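Putative oxidoreductase FAD-binding subunit (Sulfolobus tokodaii, PDB 4ZOH) probably serves as the FAD-binding subunit of a multi-subunit molybdenum-containing oxidoreductase, carrying electrons through its bound flavin. Local coordinates at residues S89-N94 against A117-A122; A121-M126 against I164-F169. All blocks are in the same frame, centred on the assembly; numbering follows the deposited sequence.

Contact 1 of 2, residues S89-N94 against A117-A122; sequences SETASN and ADYPAA. With FAD (flavin-adenine dinucleotide), chain H.
The Tyr119 ring meets Ala92 and Thr91 obliquely: the methyl of Ala92 lies 3.7 Å from Tyr119 CE1, and Thr91 CG2 approaches the neighbouring CD1 more loosely. A chi1 of -75°, with CG anti to the carbonyl carbon, swings the ring alongside the helix of 89-94. There Tyr119 OH bonds to ND1 of His77, whose ring is inclined about 60° to that of Tyr119. The other flat group is the flavin, whose pyrimidine end is held by two bonds to one residue, one accepted and one donated by the cofactor: Asp118 N donates to FAD O2 (3.0 Å, a fairly straight 161°), and FAD N3 donates to Asp118 OD2 (3.1 Å). Tyr176 OH holds OD1 of that carboxylate, while Lys178 forms a salt bridge with OD2 and also bonds the cofactor directly. Lys178 NZ serves Asn94 O as well, and its charge probably eases the approach of Asn94 O and Asp118 OD2, 3.6 Å apart. Thr91 divides its two branches. Its CG2, anti to the backbone N, packs 3.7 Å from Asp118 O, whereas OG1 bonds back to Leu87 O and rests 3.5 Å from Ala122 CB. The helix pair 88-93 and 119-125 packs against helices 77-81 and 106-112 through Tyr119, and against strand 173-179 through Thr91, Asn94 and Ala121.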
ATOM      1  N   SER B  89      37.010 -29.037  18.980  1.00 23.16           N
ATOM      2  CA  SER B  89      35.778 -29.264  18.234  1.00 28.52           C
ATOM      3  C   SER B  89      34.550 -29.253  19.102  1.00 32.70           C
ATOM      4  O   SER B  89      33.532 -28.636  18.743  1.00 26.60           O
ATOM      5  CB  SER B  89      35.834 -30.545  17.455  1.00 24.37           C
ATOM      6  OG  SER B  89      36.844 -30.432  16.468  1.00 25.01           O
ATOM      7  N   GLU B  90      34.624 -29.953  20.232  1.00 29.56           N
ATOM      8  CA  GLU B  90      33.482 -29.944  21.122  1.00 27.47           C
ATOM      9  C   GLU B  90      33.229 -28.521  21.696  1.00 25.48           C
ATOM     10  O   GLU B  90      32.082 -28.103  21.805  1.00 26.71           O
ATOM     11  CB  GLU B  90      33.663 -30.964  22.211  1.00 31.57           C
ATOM     12  CG  GLU B  90      32.586 -30.955  23.289  1.00 36.32           C
ATOM     13  CD  GLU B  90      32.879 -31.980  24.362  1.00 36.35           C
ATOM     14  OE1 GLU B  90      33.275 -33.095  23.974  1.00 38.21           O
ATOM     15  OE2 GLU B  90      32.742 -31.668  25.559  1.00 35.13           O
ATOM     16  N   THR B  91      34.290 -27.788  22.017  1.00 25.56           N
ATOM     17  CA  THR B  91      34.178 -26.435  22.515  1.00 26.87           C
ATOM     18  C   THR B  91      33.490 -25.532  21.466  1.00 28.23           C
ATOM     19  O   THR B  91      32.588 -24.795  21.828  1.00 27.48           O
ATOM     20  CB  THR B  91      35.563 -25.838  22.848  1.00 26.95           C
ATOM     21  OG1 THR B  91      36.162 -26.675  23.827  1.00 30.46           O
ATOM     22  CG2 THR B  91      35.449 -24.427  23.435  1.00 21.94           C
ATOM     23  N   ALA B  92      33.933 -25.595  20.204  1.00 27.04           N
ATOM     24  CA  ALA B  92      33.318 -24.801  19.092  1.00 27.33           C
ATOM     25  C   ALA B  92      31.819 -25.056  18.990  1.00 29.59           C
ATOM     26  O   ALA B  92      31.068 -24.100  18.789  1.00 31.79           O
ATOM     27  CB  ALA B  92      33.981 -25.128  17.772  1.00 23.61           C
ATOM     28  N   SER B  93      31.413 -26.338  19.160  1.00 26.47           N
ATOM     29  CA  SER B  93      30.013 -26.804  19.212  1.00 26.26           C
ATOM     30  C   SER B  93      29.108 -26.065  20.171  1.00 24.56           C
ATOM     31  O   SER B  93      27.867 -26.076  20.027  1.00 23.25           O
ATOM     32  CB  SER B  93      29.990 -28.280  19.650  1.00 27.32           C
ATOM     33  OG  SER B  93      30.384 -29.093  18.548  1.00 40.49           O
ATOM     34  N   ASN B  94      29.696 -25.632  21.268  1.00 22.51           N
ATOM     35  CA  ASN B  94      28.957 -24.928  22.299  1.00 25.79           C
ATOM     36  C   ASN B  94      28.731 -23.451  22.006  1.00 23.59           C
ATOM     37  O   ASN B  94      27.980 -22.819  22.707  1.00 25.28           O
ATOM     38  CB  ASN B  94      29.748 -24.997  23.625  1.00 28.14           C
ATOM     39  CG  ASN B  94      29.572 -26.318  24.313  1.00 29.98           C
ATOM     40  OD1 ASN B  94      28.656 -26.471  25.125  1.00 32.58           O
ATOM     41  ND2 ASN B  94      30.415 -27.296  23.960  1.00 22.86           N
ATOM     42  N   ALA B 117      34.011 -15.779  26.291  1.00 25.23           N
ATOM     43  CA  ALA B 117      34.120 -16.676  25.098  1.00 26.14           C
ATOM     44  C   ALA B 117      34.400 -18.126  25.447  1.00 29.51           C
ATOM     45  O   ALA B 117      35.056 -18.428  26.471  1.00 30.72           O
ATOM     46  CB  ALA B 117      35.212 -16.184  24.132  1.00 23.25           C
ATOM     47  N   ASP B 118      33.988 -19.024  24.557  1.00 29.94           N
ATOM     48  CA  ASP B 118      34.289 -20.442  24.724  1.00 31.39           C
ATOM     49  C   ASP B 118      35.743 -20.823  24.394  1.00 28.54           C
ATOM     50  O   ASP B 118      36.436 -21.417  25.260  1.00 28.39           O
ATOM     51  CB  ASP B 118      33.254 -21.309  24.012  1.00 26.42           C
ATOM     52  CG  ASP B 118      31.896 -21.141  24.611  1.00 29.98           C
ATOM     53  OD1 ASP B 118      31.835 -21.153  25.893  1.00 25.42           O
ATOM     54  OD2 ASP B 118      30.888 -20.963  23.830  1.00 27.86           O
ATOM     55  N   TYR B 119      36.238 -20.414  23.225  1.00 26.55           N
ATOM     56  CA  TYR B 119      37.525 -20.945  22.754  1.00 27.36           C
ATOM     57  C   TYR B 119      38.683 -20.777  23.763  1.00 32.37           C
ATOM     58  O   TYR B 119      39.471 -21.694  23.897  1.00 30.99           O
ATOM     59  CB  TYR B 119      37.981 -20.348  21.435  1.00 26.03           C
ATOM     60  CG  TYR B 119      37.280 -20.829  20.184  1.00 25.46           C
ATOM     61  CD1 TYR B 119      37.091 -22.195  19.921  1.00 29.43           C
ATOM     62  CD2 TYR B 119      36.863 -19.885  19.208  1.00 26.90           C
ATOM     63  CE1 TYR B 119      36.486 -22.609  18.729  1.00 29.84           C
ATOM     64  CE2 TYR B 119      36.286 -20.277  18.031  1.00 25.26           C
ATOM     65  CZ  TYR B 119      36.094 -21.629  17.792  1.00 26.93           C
ATOM     66  OH  TYR B 119      35.439 -21.981  16.646  1.00 28.74           O
ATOM     67  N   PRO B 120      38.811 -19.598  24.415  1.00 32.01           N
ATOM     68  CA  PRO B 120      40.000 -19.353  25.259  1.00 35.28           C
ATOM     69  C   PRO B 120      40.180 -20.374  26.377  1.00 32.52           C
ATOM     70  O   PRO B 120      41.286 -20.663  26.722  1.00 31.19           O
ATOM     71  CB  PRO B 120      39.720 -17.954  25.875  1.00 36.50           C
ATOM     72  CG  PRO B 120      38.857 -17.276  24.849  1.00 37.51           C
ATOM     73  CD  PRO B 120      37.952 -18.396  24.372  1.00 35.28           C
ATOM     74  N   ALA B 121      39.097 -20.920  26.908  1.00 33.01           N
ATOM     75  CA  ALA B 121      39.235 -21.986  27.885  1.00 32.78           C
ATOM     76  C   ALA B 121      39.970 -23.196  27.278  1.00 34.41           C
ATOM     77  O   ALA B 121      40.881 -23.719  27.909  1.00 30.86           O
ATOM     78  CB  ALA B 121      37.913 -22.383  28.489  1.00 27.77           C
ATOM     79  N   ALA B 122      39.539 -23.633  26.090  1.00 30.94           N
ATOM     80  CA  ALA B 122      40.203 -24.712  25.364  1.00 33.17           C
ATOM     81  C   ALA B 122      41.593 -24.295  24.895  1.00 31.55           C
ATOM     82  O   ALA B 122      42.509 -25.086  24.994  1.00 30.59           O
ATOM     83  CB  ALA B 122      39.367 -25.261  24.197  1.00 30.18           C
TER
HETATM   84  PA  FAD H 301      34.067 -10.391  13.614  1.00 31.37           P
HETATM   85  O1A FAD H 301      32.831  -9.937  14.315  1.00 26.30           O
HETATM   86  O2A FAD H 301      34.196 -10.315  12.153  1.00 28.95           O
HETATM   87  O5B FAD H 301      35.302  -9.620  14.182  1.00 27.05           O
HETATM   88  C5B FAD H 301      35.457  -9.460  15.625  1.00 27.92           C
HETATM   89  C4B FAD H 301      36.807  -8.599  15.918  1.00 28.75           C
HETATM   90  O4B FAD H 301      38.022  -9.218  15.332  1.00 32.61           O
HETATM   91  C3B FAD H 301      36.685  -7.266  15.190  1.00 30.48           C
HETATM   92  O3B FAD H 301      37.244  -6.255  15.992  1.00 30.11           O
HETATM   93  C2B FAD H 301      37.442  -7.458  13.855  1.00 35.21           C
HETATM   94  O2B FAD H 301      37.957  -6.247  13.287  1.00 36.33           O
HETATM   95  C1B FAD H 301      38.590  -8.312  14.275  1.00 33.00           C
HETATM   96  N9A FAD H 301      39.037  -9.429  13.451  1.00 27.97           N
HETATM   97  C8A FAD H 301      38.312 -10.375  12.858  1.00 28.84           C
HETATM   98  N7A FAD H 301      39.143 -11.272  12.277  1.00 28.13           N
HETATM   99  C5A FAD H 301      40.412 -10.869  12.527  1.00 30.32           C
HETATM  100  C6A FAD H 301      41.687 -11.386  12.211  1.00 30.96           C
HETATM  101  N6A FAD H 301      41.745 -12.524  11.524  1.00 28.51           N
HETATM  102  N1A FAD H 301      42.791 -10.725  12.604  1.00 31.36           N
HETATM  103  C2A FAD H 301      42.723  -9.603  13.367  1.00 30.10           C
HETATM  104  N3A FAD H 301      41.528  -9.088  13.674  1.00 29.98           N
HETATM  105  C4A FAD H 301      40.354  -9.699  13.276  1.00 29.02           C
HETATM  106  N1  FAD H 301      30.970 -16.403  21.280  1.00 28.74           N
HETATM  107  C2  FAD H 301      31.318 -17.343  22.245  1.00 26.55           C
HETATM  108  O2  FAD H 301      32.493 -17.555  22.468  1.00 23.97           O
HETATM  109  N3  FAD H 301      30.364 -18.029  22.934  1.00 25.74           N
HETATM  110  C4  FAD H 301      29.048 -17.796  22.714  1.00 26.38           C
HETATM  111  O4  FAD H 301      28.226 -18.480  23.333  1.00 24.00           O
HETATM  112  C4X FAD H 301      28.676 -16.821  21.763  1.00 25.51           C
HETATM  113  N5  FAD H 301      27.338 -16.586  21.532  1.00 25.20           N
HETATM  114  C5X FAD H 301      26.980 -15.581  20.584  1.00 26.56           C
HETATM  115  C6  FAD H 301      25.627 -15.309  20.407  1.00 24.09           C
HETATM  116  C7  FAD H 301      25.229 -14.351  19.461  1.00 24.87           C
HETATM  117  C7M FAD H 301      23.710 -14.109  19.316  1.00 21.19           C
HETATM  118  C8  FAD H 301      26.200 -13.645  18.722  1.00 26.15           C
HETATM  119  C8M FAD H 301      25.840 -12.548  17.684  1.00 23.48           C
HETATM  120  C9  FAD H 301      27.570 -13.883  18.938  1.00 26.33           C
HETATM  121  C9A FAD H 301      27.955 -14.866  19.853  1.00 26.77           C
HETATM  122  N10 FAD H 301      29.317 -15.145  20.102  1.00 27.75           N
HETATM  123  C10 FAD H 301      29.641 -16.131  21.053  1.00 26.29           C
HETATM  124  C1' FAD H 301      30.394 -14.449  19.407  1.00 27.23           C
HETATM  125  C2' FAD H 301      30.755 -15.156  18.087  1.00 25.50           C
HETATM  126  O2' FAD H 301      31.471 -16.365  18.413  1.00 30.16           O
HETATM  127  C3' FAD H 301      31.567 -14.246  17.123  1.00 25.92           C
HETATM  128  O3' FAD H 301      31.519 -14.906  15.855  1.00 24.54           O
HETATM  129  C4' FAD H 301      33.020 -14.067  17.531  1.00 28.72           C
HETATM  130  O4' FAD H 301      33.051 -13.602  18.880  1.00 26.39           O
HETATM  131  C5' FAD H 301      33.763 -13.065  16.621  1.00 25.16           C
HETATM  132  O5' FAD H 301      34.158 -13.822  15.447  1.00 27.31           O
HETATM  133  P   FAD H 301      33.776 -13.298  14.010  1.00 30.70           P
HETATM  134  O1P FAD H 301      34.528 -14.113  13.011  1.00 29.68           O
HETATM  135  O2P FAD H 301      32.305 -13.232  13.856  1.00 26.72           O
HETATM  136  O3P FAD H 301      34.446 -11.872  14.115  1.00 28.30           O

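Contact 2 of 2, residues A121-M126 against I164-F169; sequences AALIAM and IQVPTF
Met126 O is approached by two hydrocarbon groups of the facing segment: Pro167 CD comes to 3.2 Å from it, and the Phe169 ring turns its edge to the same oxygen, with CZ 3.6 Å away and the oxygen in the plane of the ring. One face of that ring is taken by Pro167 CB, offset toward the rim, and Tyr172 meets the ring edge to face. The Met126 side chain crosses the ring obliquely, CG and CE both lying 3.7 Å from Phe169 CE2. A bend at chi3 (97°) turns the terminal methyl back instead of letting the chain run out straight, which also sets CE 3.9 Å from Val166 CB. With the side chain of Met126 cut back to an alanine, a gap is likely to open between Val166 and Phe169, and CE2 of Phe169 would probably lose its apolar neighbour. One turn earlier on the helix, Leu123 sends CD2 across the strand side chains at about a right angle, 3.8 Å from Ile164 CG2 and 4.1 Å from Val166 CG1. The contact therefore lays the end of helix 119-125 on a face of the five-stranded antiparallel sheet, over strand 160-167, which runs between 68-72 and 129-134. Leu88 of helix 88-93 packs on Leu123 and Met126, Ile110 of helix 106-112 reaches Leu123 and Ile164, and Leu194 of strand 189-198 touches Met126 and Phe169.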
ATOM      1  N   ALA B 121      39.097 -20.920  26.908  1.00 33.01           N
ATOM      2  CA  ALA B 121      39.235 -21.986  27.885  1.00 32.78           C
ATOM      3  C   ALA B 121      39.970 -23.196  27.278  1.00 34.41           C
ATOM      4  O   ALA B 121      40.881 -23.719  27.909  1.00 30.86           O
ATOM      5  CB  ALA B 121      37.913 -22.383  28.489  1.00 27.77           C
ATOM      6  N   ALA B 122      39.539 -23.633  26.090  1.00 30.94           N
ATOM      7  CA  ALA B 122      40.203 -24.712  25.364  1.00 33.17           C
ATOM      8  C   ALA B 122      41.593 -24.295  24.895  1.00 31.55           C
ATOM      9  O   ALA B 122      42.509 -25.086  24.994  1.00 30.59           O
ATOM     10  CB  ALA B 122      39.367 -25.261  24.197  1.00 30.18           C
ATOM     11  N   LEU B 123      41.756 -23.065  24.406  1.00 31.22           N
ATOM     12  CA  LEU B 123      43.016 -22.693  23.805  1.00 30.28           C
ATOM     13  C   LEU B 123      44.110 -22.529  24.900  1.00 34.31           C
ATOM     14  O   LEU B 123      45.272 -22.782  24.674  1.00 33.09           O
ATOM     15  CB  LEU B 123      42.868 -21.427  22.963  1.00 29.30           C
ATOM     16  CG  LEU B 123      42.072 -21.515  21.627  1.00 31.46           C
ATOM     17  CD1 LEU B 123      41.866 -20.134  21.021  1.00 28.11           C
ATOM     18  CD2 LEU B 123      42.640 -22.432  20.552  1.00 26.09           C
ATOM     19  N   ILE B 124      43.742 -22.068  26.078  1.00 36.98           N
ATOM     20  CA  ILE B 124      44.763 -21.910  27.124  1.00 40.32           C
ATOM     21  C   ILE B 124      45.214 -23.276  27.619  1.00 37.62           C
ATOM     22  O   ILE B 124      46.388 -23.468  27.896  1.00 41.25           O
ATOM     23  CB  ILE B 124      44.347 -20.931  28.257  1.00 35.29           C
ATOM     24  CG1 ILE B 124      45.571 -20.474  29.077  1.00 38.91           C
ATOM     25  CG2 ILE B 124      43.289 -21.509  29.143  1.00 32.65           C
ATOM     26  CD1 ILE B 124      46.175 -19.173  28.602  1.00 35.46           C
ATOM     27  N   ALA B 125      44.262 -24.213  27.659  1.00 39.83           N
ATOM     28  CA  ALA B 125      44.481 -25.588  28.111  1.00 37.11           C
ATOM     29  C   ALA B 125      45.345 -26.343  27.133  1.00 41.02           C
ATOM     30  O   ALA B 125      46.148 -27.197  27.517  1.00 40.64           O
ATOM     31  CB  ALA B 125      43.168 -26.300  28.281  1.00 33.75           C
ATOM     32  N   MET B 126      45.159 -26.026  25.857  1.00 36.93           N
ATOM     33  CA  MET B 126      45.881 -26.652  24.793  1.00 32.29           C
ATOM     34  C   MET B 126      47.302 -26.066  24.549  1.00 31.29           C
ATOM     35  O   MET B 126      48.047 -26.614  23.743  1.00 34.22           O
ATOM     36  CB  MET B 126      45.009 -26.578  23.550  1.00 30.44           C
ATOM     37  CG  MET B 126      43.807 -27.489  23.635  1.00 34.02           C
ATOM     38  SD  MET B 126      42.651 -27.297  22.266  1.00 34.25           S
ATOM     39  CE  MET B 126      43.131 -28.646  21.124  1.00 27.54           C
ATOM     40  N   ILE B 164      45.688 -20.465  13.825  1.00 34.92           N
ATOM     41  CA  ILE B 164      45.756 -20.952  15.183  1.00 36.18           C
ATOM     42  C   ILE B 164      46.365 -22.336  15.083  1.00 35.41           C
ATOM     43  O   ILE B 164      45.959 -23.154  14.178  1.00 32.41           O
ATOM     44  CB  ILE B 164      44.364 -20.992  15.905  1.00 33.70           C
ATOM     45  CG1 ILE B 164      43.819 -19.579  16.194  1.00 32.09           C
ATOM     46  CG2 ILE B 164      44.511 -21.625  17.296  1.00 33.59           C
ATOM     47  CD1 ILE B 164      43.444 -18.737  14.975  1.00 41.20           C
ATOM     48  N   GLN B 165      47.367 -22.564  15.960  1.00 34.52           N
ATOM     49  CA  GLN B 165      48.055 -23.908  16.123  1.00 32.80           C
ATOM     50  C   GLN B 165      47.853 -24.536  17.498  1.00 32.10           C
ATOM     51  O   GLN B 165      47.937 -23.868  18.553  1.00 33.95           O
ATOM     52  CB  GLN B 165      49.549 -23.730  15.929  1.00 34.56           C
ATOM     53  CG  GLN B 165      49.987 -23.428  14.497  1.00 39.57           C
ATOM     54  CD  GLN B 165      51.344 -22.771  14.523  1.00 40.00           C
ATOM     55  OE1 GLN B 165      52.144 -23.059  15.422  1.00 38.52           O
ATOM     56  NE2 GLN B 165      51.604 -21.853  13.586  1.00 36.22           N
ATOM     57  N   VAL B 166      47.556 -25.819  17.486  1.00 38.62           N
ATOM     58  CA  VAL B 166      47.352 -26.595  18.711  1.00 35.44           C
ATOM     59  C   VAL B 166      48.019 -27.975  18.507  1.00 39.55           C
ATOM     60  O   VAL B 166      48.070 -28.473  17.373  1.00 37.80           O
ATOM     61  CB  VAL B 166      45.833 -26.781  19.044  1.00 33.02           C
ATOM     62  CG1 VAL B 166      45.179 -25.449  19.475  1.00 35.66           C
ATOM     63  CG2 VAL B 166      45.066 -27.491  17.929  1.00 30.13           C
ATOM     64  N   PRO B 167      48.504 -28.617  19.602  1.00 38.59           N
ATOM     65  CA  PRO B 167      48.989 -30.001  19.486  1.00 35.24           C
ATOM     66  C   PRO B 167      47.817 -30.913  19.113  1.00 37.25           C
ATOM     67  O   PRO B 167      46.644 -30.526  19.273  1.00 37.28           O
ATOM     68  CB  PRO B 167      49.482 -30.318  20.914  1.00 36.22           C
ATOM     69  CG  PRO B 167      49.747 -28.974  21.533  1.00 40.19           C
ATOM     70  CD  PRO B 167      48.661 -28.084  20.972  1.00 41.40           C
ATOM     71  N   THR B 168      48.100 -32.128  18.659  1.00 36.32           N
ATOM     72  CA  THR B 168      47.040 -33.030  18.203  1.00 35.13           C
ATOM     73  C   THR B 168      46.319 -33.852  19.262  1.00 35.43           C
ATOM     74  O   THR B 168      45.262 -34.437  18.977  1.00 30.69           O
ATOM     75  CB  THR B 168      47.524 -33.995  17.124  1.00 35.38           C
ATOM     76  OG1 THR B 168      48.754 -34.548  17.553  1.00 34.55           O
ATOM     77  CG2 THR B 168      47.753 -33.245  15.871  1.00 34.29           C
ATOM     78  N   PHE B 169      46.904 -33.905  20.470  1.00 36.79           N
ATOM     79  CA  PHE B 169      46.347 -34.617  21.656  1.00 31.78           C
ATOM     80  C   PHE B 169      45.767 -35.981  21.385  1.00 31.01           C
ATOM     81  O   PHE B 169      44.691 -36.297  21.919  1.00 33.09           O
ATOM     82  CB  PHE B 169      45.323 -33.751  22.398  1.00 30.20           C
ATOM     83  CG  PHE B 169      45.882 -32.453  22.877  1.00 32.32           C
ATOM     84  CD1 PHE B 169      46.630 -32.401  24.053  1.00 30.98           C
ATOM     85  CD2 PHE B 169      45.665 -31.285  22.155  1.00 31.39           C
ATOM     86  CE1 PHE B 169      47.171 -31.199  24.472  1.00 30.42           C
ATOM     87  CE2 PHE B 169      46.170 -30.074  22.577  1.00 30.51           C
ATOM     88  CZ  PHE B 169      46.937 -30.038  23.736  1.00 34.80           C
TER

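Overall arrangement
Helix 119-125 joins the two contacts, whose centres are 10 Å apart and whose segments overlap at Ala121 and Ala122. Contact 1 takes its beginning and contact 2 its end, so the chain leads from the flavin to the central strand of the five-stranded sheet in two helical turns. Contact 1 belongs to the FAD pocket itself through Ala117 and Asp118. Contact 2 is apolar packing farther along the helix; even so, the side chain of Ile164 comes within about 7 Å of the cofactor. Helix 88-93 ties the two together: Thr91 packs on Ala122 in contact 1, while Leu88, one turn before it, packs against Leu123 and Met126 of contact 2.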